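Local coordinates for secreted protein (Streptomyces lividans TK24, PDB 5LXZ), which probably oxidises its substrates at a mononuclear copper-radical centre, as a secreted member of the AA5 family of copper metalloradical enzymes, at residues Asn27-Ala31 with Met473-Ser477; Gly82-Leu86 with Arg542-Thr547; Tyr248-Thr252 with His548-Val552; Ser312-Tyr318 with Leu349-Thr354; Gln409-Leu413 with Asp553-Ile557. The protein carries 1 engineered substitution. The contacts are given in a common frame with arbitrary orientation. Numbering follows the deposited sequence.

Contact 1 of 5, residues Asn27-Ala31 with Met473-Ser477; sequences NTIHA and MFFGS
Residues 27-31 lead into the first (inner) strand, 30-33, of one propeller blade, and 473-477 end the second strand of the preceding blade. The backbones come closest at Thr-28 and Gly-476 (CA-CA 5.5 Å). A classic beta bulge sets Ile-29 and His-30 against Val-42, so these two side chains turn away from 473-477, while Thr-28 and Ala-31 point toward it. Apolar packing centres on Phe-475 (chi1 p), whose CE2 lies 3.5 Å from Ala-31 CB; Met-473 CE reaches the same CB at 4.3 Å, and Thr-28 CG2 sits 3.7 Å from Phe-475 CD1. Thr-28 O is 3.4 Å from Phe-475 CD1 and Ile-29 O is 3.6 Å from its CE1, both at the ring edge. Backbone packing brings Thr-28 O to 3.6 Å from Gly-476 CA; with phi at 85°, and little room for a CB beside that oxygen, glycine fits. Ile-29 O accepts from Thr-547, but buried Thr-28 O lacks a hydrogen-bond partner, so the electropositive rim of a phenyl ring is a suitable neighbour.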
# COMPACT_ATOMS: atom_id res chain seq x y z
N ASN A 27 -7.35 -1.17 15.60
CA ASN A 27 -7.16 -0.23 14.49
C ASN A 27 -6.56 -0.98 13.30
O ASN A 27 -5.35 -0.95 13.12
CB ASN A 27 -6.26 0.92 14.89
CG ASN A 27 -6.82 1.75 16.04
OD1 ASN A 27 -7.96 1.59 16.45
ND2 ASN A 27 -6.00 2.67 16.50
N THR A 28 -7.40 -1.65 12.53
CA THR A 28 -6.89 -2.42 11.40
C THR A 28 -6.32 -1.50 10.33
O THR A 28 -7.02 -0.65 9.78
CB THR A 28 -8.00 -3.29 10.77
OG1 THR A 28 -8.56 -4.13 11.78
CG2 THR A 28 -7.43 -4.15 9.64
N ILE A 29 -5.07 -1.72 9.99
CA ILE A 29 -4.35 -0.92 8.99
C ILE A 29 -3.92 -1.78 7.78
O ILE A 29 -3.72 -1.23 6.69
CB ILE A 29 -3.16 -0.19 9.62
CG1 ILE A 29 -3.71 0.82 10.65
CG2 ILE A 29 -2.29 0.53 8.60
CD1 ILE A 29 -2.65 1.38 11.56
N HIS A 30 -3.86 -3.09 7.92
CA HIS A 30 -3.56 -4.01 6.84
C HIS A 30 -4.58 -5.10 6.90
O HIS A 30 -4.92 -5.58 8.00
CB HIS A 30 -2.20 -4.67 7.09
CG HIS A 30 -1.07 -3.74 7.34
ND1 HIS A 30 -0.07 -3.51 6.42
CD2 HIS A 30 -0.78 -2.95 8.40
CE1 HIS A 30 0.79 -2.63 6.91
NE2 HIS A 30 0.37 -2.25 8.09
N ALA A 31 -4.98 -5.62 5.75
CA ALA A 31 -5.75 -6.84 5.74
C ALA A 31 -5.40 -7.68 4.54
O ALA A 31 -4.98 -7.15 3.49
CB ALA A 31 -7.23 -6.56 5.78
N MET A 473 -15.11 -6.48 1.96
CA MET A 473 -14.94 -5.92 3.29
C MET A 473 -14.10 -4.67 3.18
O MET A 473 -13.08 -4.66 2.48
CB MET A 473 -14.29 -6.93 4.22
CG MET A 473 -14.17 -6.47 5.65
SD MET A 473 -12.71 -5.51 6.03
CE MET A 473 -11.50 -6.83 6.05
N PHE A 474 -14.51 -3.64 3.91
CA PHE A 474 -13.82 -2.37 3.99
C PHE A 474 -13.43 -2.11 5.42
O PHE A 474 -14.18 -2.38 6.36
CB PHE A 474 -14.72 -1.25 3.48
CG PHE A 474 -14.80 -1.18 1.98
CD1 PHE A 474 -15.52 -2.15 1.25
CD2 PHE A 474 -14.18 -0.15 1.27
CE1 PHE A 474 -15.59 -2.11 -0.15
CE2 PHE A 474 -14.28 -0.11 -0.11
CZ PHE A 474 -14.94 -1.09 -0.83
N PHE A 475 -12.21 -1.59 5.63
CA PHE A 475 -11.70 -1.38 6.98
C PHE A 475 -10.92 -0.09 7.10
O PHE A 475 -10.51 0.50 6.10
CB PHE A 475 -10.77 -2.54 7.38
CG PHE A 475 -9.53 -2.63 6.54
CD1 PHE A 475 -8.37 -1.92 6.90
CD2 PHE A 475 -9.49 -3.40 5.39
CE1 PHE A 475 -7.22 -1.98 6.13
CE2 PHE A 475 -8.33 -3.45 4.62
CZ PHE A 475 -7.21 -2.73 5.00
N GLY A 476 -10.67 0.31 8.33
CA GLY A 476 -9.76 1.36 8.65
C GLY A 476 -10.33 2.74 8.59
O GLY A 476 -11.56 2.91 8.55
N SER A 477 -9.41 3.71 8.64
CA SER A 477 -9.55 5.16 8.45
C SER A 477 -9.08 5.92 9.65
O SER A 477 -9.61 5.77 10.76
CB SER A 477 -10.96 5.63 8.11
OG SER A 477 -10.83 6.96 7.61

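Contact 2 of 5, residues Gly82-Leu86 with Arg542-Thr547; sequences GHTQL and RPSAST. With EDO (1,2-ethanediol), chain P.
This is a buried side-chain and water-mediated contact in the middle of the seven-bladed propeller, where the C-terminal Early set domain sends a finger into the central channel against a blade's inner strand. Strands 82-85 and 545-547 run antiparallel at 164°, but their axes stay 7.4 Å apart, so side chains rather than backbone bonds fill the gap. His-83 (chi1 p) and Gln-85 (t, t) point across. The small Ala-545 leaves room for the imidazole: Ala-545 CB lies 3.7 Å from His-83 ND1, and Thr-547 CG2 lies 3.7 Å from His-83 NE2, the nitrogen hydrogen-bonded to His-30 ND1. Arg-542, extended (t, t, t), gives a weak hydrogen bond from NH2 to Gln-85 O (3.2 Å), its main partner being Ser-581; Gln-85 NE2 lies over the guanidinium face, 3.7 Å from Arg-542 CZ, while Gln-85 OE1 accepts from Trp-583. One water accepts from Arg-542 NE (2.7 Å) and donates to Thr-84 OG1 (3.1 Å). A second accepts from Gln-85 NE2 (3.0 Å) and donates to Pro-543 O (2.6 Å).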
# COMPACT_ATOMS: atom_id res chain seq x y z
N GLY A 82 5.32 -4.33 4.86
CA GLY A 82 4.92 -4.71 3.53
C GLY A 82 4.61 -6.19 3.54
O GLY A 82 5.01 -6.91 4.45
N HIS A 83 3.90 -6.68 2.53
CA HIS A 83 3.39 -8.04 2.60
C HIS A 83 2.89 -8.52 1.26
O HIS A 83 2.28 -7.73 0.52
CB HIS A 83 2.32 -8.22 3.64
CG HIS A 83 1.37 -7.10 3.71
ND1 HIS A 83 0.68 -6.63 2.62
CD2 HIS A 83 1.03 -6.30 4.74
CE1 HIS A 83 -0.10 -5.62 2.99
NE2 HIS A 83 0.12 -5.39 4.27
N THR A 84 3.13 -9.79 0.96
CA THR A 84 2.59 -10.40 -0.23
C THR A 84 2.47 -11.91 0.01
O THR A 84 3.16 -12.49 0.86
CB THR A 84 3.39 -10.00 -1.47
OG1 THR A 84 2.58 -10.18 -2.66
CG2 THR A 84 4.67 -10.78 -1.56
N GLN A 85 1.57 -12.54 -0.72
CA GLN A 85 1.40 -13.99 -0.67
C GLN A 85 2.54 -14.72 -1.33
O GLN A 85 2.91 -14.43 -2.45
CB GLN A 85 0.09 -14.37 -1.37
CG GLN A 85 -0.26 -15.84 -1.11
CD GLN A 85 -1.23 -16.51 -2.07
OE1 GLN A 85 -1.27 -17.76 -2.15
NE2 GLN A 85 -2.07 -15.75 -2.73
N LEU A 86 3.07 -15.70 -0.63
CA LEU A 86 4.05 -16.63 -1.18
C LEU A 86 3.36 -17.77 -1.92
O LEU A 86 2.16 -17.96 -1.83
CB LEU A 86 4.88 -17.19 -0.03
CG LEU A 86 5.67 -16.16 0.75
CD1 LEU A 86 6.42 -16.88 1.84
CD2 LEU A 86 6.61 -15.33 -0.10
N ARG A 542 -6.42 -13.35 -7.55
CA ARG A 542 -5.48 -13.48 -6.47
C ARG A 542 -6.02 -12.68 -5.28
O ARG A 542 -6.45 -11.57 -5.45
CB ARG A 542 -4.10 -13.00 -6.89
CG ARG A 542 -2.99 -13.45 -5.96
CD ARG A 542 -1.61 -13.15 -6.54
NE ARG A 542 -0.51 -13.64 -5.69
CZ ARG A 542 0.01 -14.88 -5.71
NH1 ARG A 542 -0.41 -15.84 -6.55
NH2 ARG A 542 1.04 -15.13 -4.95
N PRO A 543 -6.02 -13.24 -4.05
CA PRO A 543 -6.54 -12.53 -2.90
C PRO A 543 -5.75 -11.27 -2.62
O PRO A 543 -4.55 -11.23 -2.86
CB PRO A 543 -6.36 -13.52 -1.74
CG PRO A 543 -5.61 -14.61 -2.27
CD PRO A 543 -5.66 -14.62 -3.74
N SER A 544 -6.43 -10.27 -2.12
CA SER A 544 -5.80 -8.99 -1.83
C SER A 544 -4.98 -9.08 -0.57
O SER A 544 -5.35 -9.77 0.39
CB SER A 544 -6.87 -7.92 -1.62
OG SER A 544 -7.30 -7.43 -2.86
N ALA A 545 -3.95 -8.25 -0.53
CA ALA A 545 -3.28 -7.84 0.69
C ALA A 545 -3.18 -6.32 0.56
O ALA A 545 -2.44 -5.81 -0.28
CB ALA A 545 -1.91 -8.49 0.81
N SER A 546 -3.94 -5.61 1.35
CA SER A 546 -4.16 -4.21 1.16
C SER A 546 -3.67 -3.41 2.35
O SER A 546 -4.05 -3.70 3.49
CB SER A 546 -5.66 -4.00 0.96
OG SER A 546 -5.98 -2.62 0.72
N THR A 547 -2.93 -2.35 2.08
CA THR A 547 -2.56 -1.36 3.08
C THR A 547 -2.10 -0.09 2.39
O THR A 547 -1.59 -0.15 1.30
CB THR A 547 -1.40 -1.83 4.01
OG1 THR A 547 -1.32 -0.99 5.16
CG2 THR A 547 0.00 -1.85 3.32
C1 EDO P . 2.70 -3.19 0.55
O1 EDO P . 2.24 -4.14 1.52
C2 EDO P . 3.09 -3.91 -0.69
O2 EDO P . 3.85 -5.02 -0.20
O HOH W 1 1.48 -12.45 -4.38
O HOH W 2 -2.47 -12.77 -2.41

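Contact 3 of 5, residues Tyr248-Thr252 with His548-Val552; sequences YPTLT and HVTDV. With CU (copper (II) ion), chain B; EDO (1,2-ethanediol), chain P.
Here the Early set domain delivers a copper ligand through the propeller's central channel, an arrangement known from galactose oxidase. The two segments run nearly parallel, 12° apart end to end, closing from 8.8 Å between the CA atoms of Tyr-248 and His-548 to 6.6 Å between those of Thr-252 and Val-552. His-548, in a left-handed conformation (46/50) with chi1 m, binds copper through NE2 at 2.1 Å; Tyr-248, likewise left-handed (75/42), binds it through OH at 2.1 Å. These two ligand atoms stand 3.2 Å apart because they share the metal, and the rings meet obliquely, centroids 4.5 Å apart. A water (2.2 Å) and His-461 NE2 also bind the copper, and Tyr-460, also of the site, hydrogen-bonds through OH to Tyr-248 OH; Tyr-248 also touches Cys-80, consistent with the crosslinked Tyr-Cys radical cofactor of this family. Val-549 continues the left-handed turn. Thr-550 then fastens it, OG1 donating to His-548 O at 2.8 Å. Asp-551 makes no contact with 248-252; its OD2 accepts from Ser-544 OG. Val-552, branched and compact, plugs the narrow end against strand 250-253: CG1 is 4.5 Å from Thr-250 CG2, and CG2 is 3.4 Å from Leu-251 O.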
# COMPACT_ATOMS: atom_id res chain seq x y z
N TYR A 248 7.32 0.88 5.97
CA TYR A 248 6.59 1.15 4.72
C TYR A 248 7.29 0.63 3.45
O TYR A 248 7.32 1.31 2.41
CB TYR A 248 6.30 2.63 4.52
CG TYR A 248 5.33 3.29 5.41
CD1 TYR A 248 4.70 2.64 6.47
CD2 TYR A 248 4.98 4.59 5.11
CE1 TYR A 248 3.79 3.32 7.24
CE2 TYR A 248 4.10 5.27 5.89
CZ TYR A 248 3.51 4.63 6.93
OH TYR A 248 2.61 5.39 7.62
N PRO A 249 7.85 -0.57 3.48
CA PRO A 249 8.38 -1.13 2.24
C PRO A 249 7.26 -1.75 1.35
O PRO A 249 6.21 -2.17 1.86
CB PRO A 249 9.29 -2.23 2.75
CG PRO A 249 8.54 -2.78 3.88
CD PRO A 249 7.88 -1.58 4.55
N THR A 250 7.53 -1.81 0.05
CA THR A 250 6.74 -2.71 -0.79
C THR A 250 7.44 -4.03 -0.93
O THR A 250 8.64 -4.06 -1.17
CB THR A 250 6.50 -2.10 -2.17
OG1 THR A 250 5.49 -1.09 -2.00
CG2 THR A 250 5.98 -3.09 -3.20
N LEU A 251 6.66 -5.11 -0.78
CA LEU A 251 7.10 -6.46 -1.11
C LEU A 251 6.35 -6.90 -2.34
O LEU A 251 5.11 -6.82 -2.35
CB LEU A 251 6.78 -7.40 0.04
CG LEU A 251 7.87 -7.55 1.11
CD1 LEU A 251 8.34 -6.30 1.72
CD2 LEU A 251 7.35 -8.54 2.17
N THR A 252 7.03 -7.34 -3.37
CA THR A 252 6.37 -7.71 -4.62
C THR A 252 7.05 -8.93 -5.23
O THR A 252 8.26 -9.07 -5.18
CB THR A 252 6.31 -6.49 -5.57
OG1 THR A 252 5.34 -6.74 -6.60
CG2 THR A 252 7.61 -6.12 -6.15
N HIS A 548 -2.36 1.04 3.02
CA HIS A 548 -1.90 2.32 2.53
C HIS A 548 -2.14 2.50 1.06
O HIS A 548 -1.27 2.95 0.33
CB HIS A 548 -0.41 2.55 2.88
CG HIS A 548 -0.10 2.65 4.33
ND1 HIS A 548 -0.14 1.59 5.19
CD2 HIS A 548 0.35 3.70 5.07
CE1 HIS A 548 0.29 1.95 6.37
NE2 HIS A 548 0.56 3.24 6.33
N VAL A 549 -3.37 2.22 0.60
CA VAL A 549 -3.77 2.49 -0.76
C VAL A 549 -2.99 1.66 -1.78
O VAL A 549 -2.88 2.05 -2.95
CB VAL A 549 -3.71 4.01 -1.14
CG1 VAL A 549 -4.80 4.31 -2.15
CG2 VAL A 549 -3.89 4.92 0.07
N THR A 550 -2.46 0.52 -1.33
CA THR A 550 -1.50 -0.26 -2.10
C THR A 550 -1.90 -1.73 -2.00
O THR A 550 -2.03 -2.25 -0.89
CB THR A 550 -0.08 -0.06 -1.53
OG1 THR A 550 0.20 1.34 -1.48
CG2 THR A 550 1.00 -0.72 -2.42
N ASP A 551 -2.00 -2.39 -3.14
CA ASP A 551 -2.29 -3.82 -3.19
C ASP A 551 -1.65 -4.37 -4.44
O ASP A 551 -2.19 -4.27 -5.52
CB ASP A 551 -3.80 -3.99 -3.19
CG ASP A 551 -4.26 -5.41 -3.21
OD1 ASP A 551 -3.46 -6.37 -3.35
OD2 ASP A 551 -5.52 -5.53 -3.06
N VAL A 552 -0.48 -4.96 -4.28
CA VAL A 552 0.20 -5.50 -5.44
C VAL A 552 -0.17 -6.93 -5.67
O VAL A 552 0.32 -7.54 -6.63
CB VAL A 552 1.74 -5.31 -5.34
CG1 VAL A 552 2.05 -3.81 -5.23
CG2 VAL A 552 2.35 -6.12 -4.24
CU CU B . 0.74 4.58 7.90
C1 EDO P . 2.70 -3.19 0.55
O1 EDO P . 2.24 -4.14 1.52
C2 EDO P . 3.09 -3.91 -0.69
O2 EDO P . 3.85 -5.02 -0.20
O HOH W 3 1.65 5.68 9.55

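Contact 4 of 5, residues Ser312-Tyr318 with Leu349-Thr354; sequences SGANAGY and LETANT
The loop 312-318 runs beside the type II turn Leu-349 to Ala-352, with Ala-314 and Leu-349 CA atoms 4.9 Å apart and a single beta bridge between Asn-315 and Glu-350. Ser-312 (chi1 p) shares a hydrogen bond with Thr-354, OG to OG1 2.8 Å, and its OG also accepts from Ala-314 N at 3.2 Å, forming an ST turn. At Gly-313 (95/-19) a CB would clash with Leu-349 CD1; its carbonyl O rests 3.4 Å from Leu-349 CB. Ala-314 is small enough to sit with CB 3.2 Å from Thr-354 OG1 and 4.1 Å from Ala-352 CB, while its CA-H meets Leu-349 O. Asn-315 O accepts from Thr-351 N (2.9 Å), and its N donates weakly to Leu-349 O (3.5 Å); its side chain braces its own loop, ND2 donating to Gly-313 O at 2.9 Å. Gly-317 (96/-167) leaves room for Glu-350, whose OE2 is 3.4 Å from Gly-317 CA and forms a salt bridge with Arg-325. A water joins Tyr-318 N (2.9 Å) to Glu-350 OE2 (2.6 Å). Such a seam, joining a loop of one Kelch blade to the entry of the next blade's inner strand, belongs to the galactose oxidase-type beta-propeller.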
# COMPACT_ATOMS: atom_id res chain seq x y z
N SER A 312 3.83 2.29 -11.01
CA SER A 312 2.75 3.12 -11.51
C SER A 312 2.96 4.59 -11.13
O SER A 312 2.25 5.43 -11.65
CB SER A 312 1.41 2.67 -10.95
OG SER A 312 1.30 3.02 -9.57
N GLY A 313 3.88 4.87 -10.23
CA GLY A 313 4.06 6.19 -9.65
C GLY A 313 3.35 6.39 -8.33
O GLY A 313 3.72 7.29 -7.56
N ALA A 314 2.36 5.56 -8.01
CA ALA A 314 1.63 5.69 -6.75
C ALA A 314 2.53 5.28 -5.61
O ALA A 314 3.33 4.33 -5.75
CB ALA A 314 0.37 4.83 -6.75
N ASN A 315 2.46 6.00 -4.50
CA ASN A 315 3.37 5.76 -3.38
C ASN A 315 2.84 6.48 -2.15
O ASN A 315 1.93 7.27 -2.27
CB ASN A 315 4.78 6.31 -3.70
CG ASN A 315 4.83 7.82 -3.78
OD1 ASN A 315 5.10 8.48 -2.80
ND2 ASN A 315 4.49 8.38 -4.94
N ALA A 316 3.39 6.16 -1.00
CA ALA A 316 2.94 6.73 0.28
C ALA A 316 3.81 7.88 0.75
O ALA A 316 3.59 8.41 1.85
CB ALA A 316 2.85 5.64 1.35
N GLY A 317 4.75 8.30 -0.08
CA GLY A 317 5.58 9.46 0.18
C GLY A 317 6.93 9.17 0.80
O GLY A 317 7.39 8.03 0.82
N TYR A 318 7.57 10.23 1.28
CA TYR A 318 8.95 10.24 1.76
C TYR A 318 9.97 10.20 0.64
O TYR A 318 9.67 9.82 -0.50
CB TYR A 318 9.25 9.17 2.82
CG TYR A 318 8.42 9.33 4.06
CD1 TYR A 318 8.79 10.25 5.03
CD2 TYR A 318 7.27 8.58 4.28
CE1 TYR A 318 8.04 10.44 6.17
CE2 TYR A 318 6.52 8.75 5.43
CZ TYR A 318 6.91 9.71 6.36
OH TYR A 318 6.16 9.90 7.52
N LEU A 349 0.43 11.89 -7.01
CA LEU A 349 0.51 10.43 -7.01
C LEU A 349 0.65 9.85 -5.62
O LEU A 349 0.38 8.64 -5.45
CB LEU A 349 1.69 10.01 -7.87
CG LEU A 349 1.48 10.21 -9.37
CD1 LEU A 349 2.80 9.97 -10.13
CD2 LEU A 349 0.41 9.25 -9.85
N GLU A 350 0.99 10.63 -4.61
CA GLU A 350 0.98 10.11 -3.26
C GLU A 350 -0.44 9.78 -2.84
O GLU A 350 -1.36 10.58 -3.05
CB GLU A 350 1.56 11.13 -2.27
CG GLU A 350 3.08 11.28 -2.44
CD GLU A 350 3.79 12.04 -1.31
OE1 GLU A 350 3.16 12.31 -0.25
OE2 GLU A 350 4.99 12.35 -1.50
N THR A 351 -0.65 8.61 -2.24
CA THR A 351 -1.97 8.20 -1.75
C THR A 351 -2.97 7.85 -2.87
O THR A 351 -4.16 7.73 -2.60
CB THR A 351 -2.56 9.15 -0.67
OG1 THR A 351 -3.17 10.32 -1.26
CG2 THR A 351 -1.51 9.55 0.32
N ALA A 352 -2.50 7.70 -4.10
CA ALA A 352 -3.29 7.17 -5.18
C ALA A 352 -3.38 5.65 -5.09
O ALA A 352 -2.48 5.02 -4.53
CB ALA A 352 -2.67 7.55 -6.49
N ASN A 353 -4.42 5.07 -5.65
CA ASN A 353 -4.50 3.63 -5.75
C ASN A 353 -4.06 3.22 -7.14
O ASN A 353 -4.10 4.02 -8.10
CB ASN A 353 -5.91 3.13 -5.35
CG ASN A 353 -5.87 1.78 -4.71
OD1 ASN A 353 -5.13 0.89 -5.18
ND2 ASN A 353 -6.57 1.58 -3.63
N THR A 354 -3.69 1.95 -7.29
CA THR A 354 -3.28 1.37 -8.54
C THR A 354 -3.92 0.00 -8.65
O THR A 354 -3.85 -0.77 -7.68
CB THR A 354 -1.77 1.15 -8.61
OG1 THR A 354 -1.08 2.35 -8.25
CG2 THR A 354 -1.35 0.71 -9.99
O HOH W 4 -0.28 5.34 -2.93
O HOH W 5 6.70 12.85 0.37

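Contact 5 of 5, residues Gln409-Leu413 with Asp553-Ile557; sequences QASIL and DQRSI
Gln-554 (p, t) lays its primary amide along strand 409-412 and satisfies two backbone groups: NE2 donates to Ala-410 O at 3.0 Å, and OE1 accepts from Ile-412 N at 2.9 Å. Both lie on the side of the strand turned away from its neighbour 418-421. A glutamine suits because it carries donor and acceptor together and can reach where the backbones do not, the nearest CA atoms, Ile-412 and Ser-556, being 7.2 Å apart. Strand 409-412 is a Kelch blade's inner strand, and 553-557 is the returning arm of the Early set finger that enters the propeller's channel. Ile-412 (m, t) packs against one face of the amide, CG1 3.6 Å from Gln-554 OE1, CG2 3.7 Å from Ser-556 CB and CD1 3.8 Å from Arg-555 CA. Waters take up further polar groups: one donates to Gln-554 OE1 (2.7 Å) and Ile-412 O (2.8 Å), another donates to Leu-413 O (2.9 Å) and accepts from Ser-556 OG (2.7 Å). Ser-411 OG finds Ser-464, and Arg-555 reaches Leu-578.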
# COMPACT_ATOMS: atom_id res chain seq x y z
N GLN A 409 -10.23 3.51 -2.10
CA GLN A 409 -10.16 2.03 -2.10
C GLN A 409 -10.50 1.54 -3.50
O GLN A 409 -11.31 2.15 -4.20
CB GLN A 409 -11.12 1.45 -1.09
CG GLN A 409 -10.79 1.76 0.37
CD GLN A 409 -11.48 2.99 0.93
OE1 GLN A 409 -12.70 3.00 1.12
NE2 GLN A 409 -10.73 4.04 1.22
N ALA A 410 -9.88 0.45 -3.95
CA ALA A 410 -10.08 -0.08 -5.27
C ALA A 410 -9.89 -1.56 -5.30
O ALA A 410 -8.79 -2.04 -4.99
CB ALA A 410 -9.23 0.62 -6.30
N SER A 411 -10.96 -2.30 -5.57
CA SER A 411 -10.94 -3.76 -5.54
C SER A 411 -11.52 -4.32 -6.82
O SER A 411 -12.60 -3.90 -7.25
CB SER A 411 -11.78 -4.27 -4.36
OG SER A 411 -11.03 -4.26 -3.12
N ILE A 412 -10.82 -5.25 -7.45
CA ILE A 412 -11.30 -5.96 -8.62
C ILE A 412 -12.43 -6.91 -8.22
O ILE A 412 -12.34 -7.60 -7.20
CB ILE A 412 -10.18 -6.79 -9.24
CG1 ILE A 412 -9.03 -5.87 -9.71
CG2 ILE A 412 -10.70 -7.62 -10.39
CD1 ILE A 412 -7.80 -6.68 -10.06
N LEU A 413 -13.53 -6.91 -8.98
CA LEU A 413 -14.63 -7.84 -8.77
C LEU A 413 -14.64 -8.93 -9.84
O LEU A 413 -14.09 -8.74 -10.92
CB LEU A 413 -15.98 -7.08 -8.84
CG LEU A 413 -16.45 -6.43 -7.53
CD1 LEU A 413 -15.44 -5.64 -6.78
CD2 LEU A 413 -17.72 -5.61 -7.78
N ASP A 553 -1.00 -7.49 -4.80
CA ASP A 553 -1.40 -8.90 -4.91
C ASP A 553 -2.57 -9.07 -5.84
O ASP A 553 -2.58 -10.00 -6.66
CB ASP A 553 -1.77 -9.46 -3.53
CG ASP A 553 -0.56 -9.83 -2.70
OD1 ASP A 553 0.29 -8.95 -2.41
OD2 ASP A 553 -0.46 -11.01 -2.30
N GLN A 554 -3.61 -8.24 -5.74
CA GLN A 554 -4.81 -8.56 -6.48
C GLN A 554 -4.57 -8.46 -8.00
O GLN A 554 -3.91 -7.58 -8.47
CB GLN A 554 -6.07 -7.78 -6.04
CG GLN A 554 -5.99 -6.35 -6.45
CD GLN A 554 -7.23 -5.53 -6.14
OE1 GLN A 554 -8.35 -5.99 -6.16
NE2 GLN A 554 -7.00 -4.27 -5.91
N ARG A 555 -5.15 -9.43 -8.71
CA ARG A 555 -5.15 -9.45 -10.17
C ARG A 555 -6.18 -10.50 -10.53
O ARG A 555 -6.38 -11.46 -9.75
CB ARG A 555 -3.78 -9.82 -10.77
CG ARG A 555 -3.10 -11.05 -10.17
CD ARG A 555 -1.81 -11.41 -10.87
NE ARG A 555 -0.84 -10.30 -10.82
CZ ARG A 555 0.15 -10.11 -11.68
NH1 ARG A 555 0.33 -10.96 -12.67
NH2 ARG A 555 0.97 -9.07 -11.54
N SER A 556 -6.83 -10.31 -11.65
CA SER A 556 -7.86 -11.25 -12.10
C SER A 556 -7.49 -11.75 -13.47
O SER A 556 -7.35 -10.98 -14.40
CB SER A 556 -9.17 -10.53 -12.15
OG SER A 556 -10.16 -11.41 -12.68
N ILE A 557 -7.33 -13.05 -13.60
CA ILE A 557 -6.81 -13.70 -14.79
C ILE A 557 -7.95 -14.44 -15.47
O ILE A 557 -8.65 -15.22 -14.85
CB ILE A 557 -5.70 -14.68 -14.40
CG1 ILE A 557 -4.56 -13.89 -13.72
CG2 ILE A 557 -5.21 -15.47 -15.61
CD1 ILE A 557 -3.78 -14.71 -12.75
O HOH W 6 -9.88 -6.78 -3.15
O HOH W 7 -10.01 -8.07 -5.67
O HOH W 8 -12.49 -10.13 -12.83

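Overall arrangement
Contacts 2, 3 and 5 follow one continuous finger, 542-557, through the propeller channel, with centres 8 Å (2 and 3) and 11 Å (2 and 5) apart. Its bend is held by Ser-544 OG to Asp-551 OD2 (2.6 Å); Thr-84 OG1 and Asp-553 OD1 (2.6 Å) join contacts 2 and 5. Contact 1 meets the finger where Ala-31 O and Ser-546 N pair at 2.8 Å. Contact 4 packs Ala-352 O 3.4 Å from Val-549 CG1 of contact 3. Copper lies in contact 3, with the side chains of Ile-29 about 5 Å and Ala-316 about 7 Å from it at their nearest atoms; an ethanediol, probably from the crystallisation liquor, hydrogen-bonds to His-83 N and Leu-251 N.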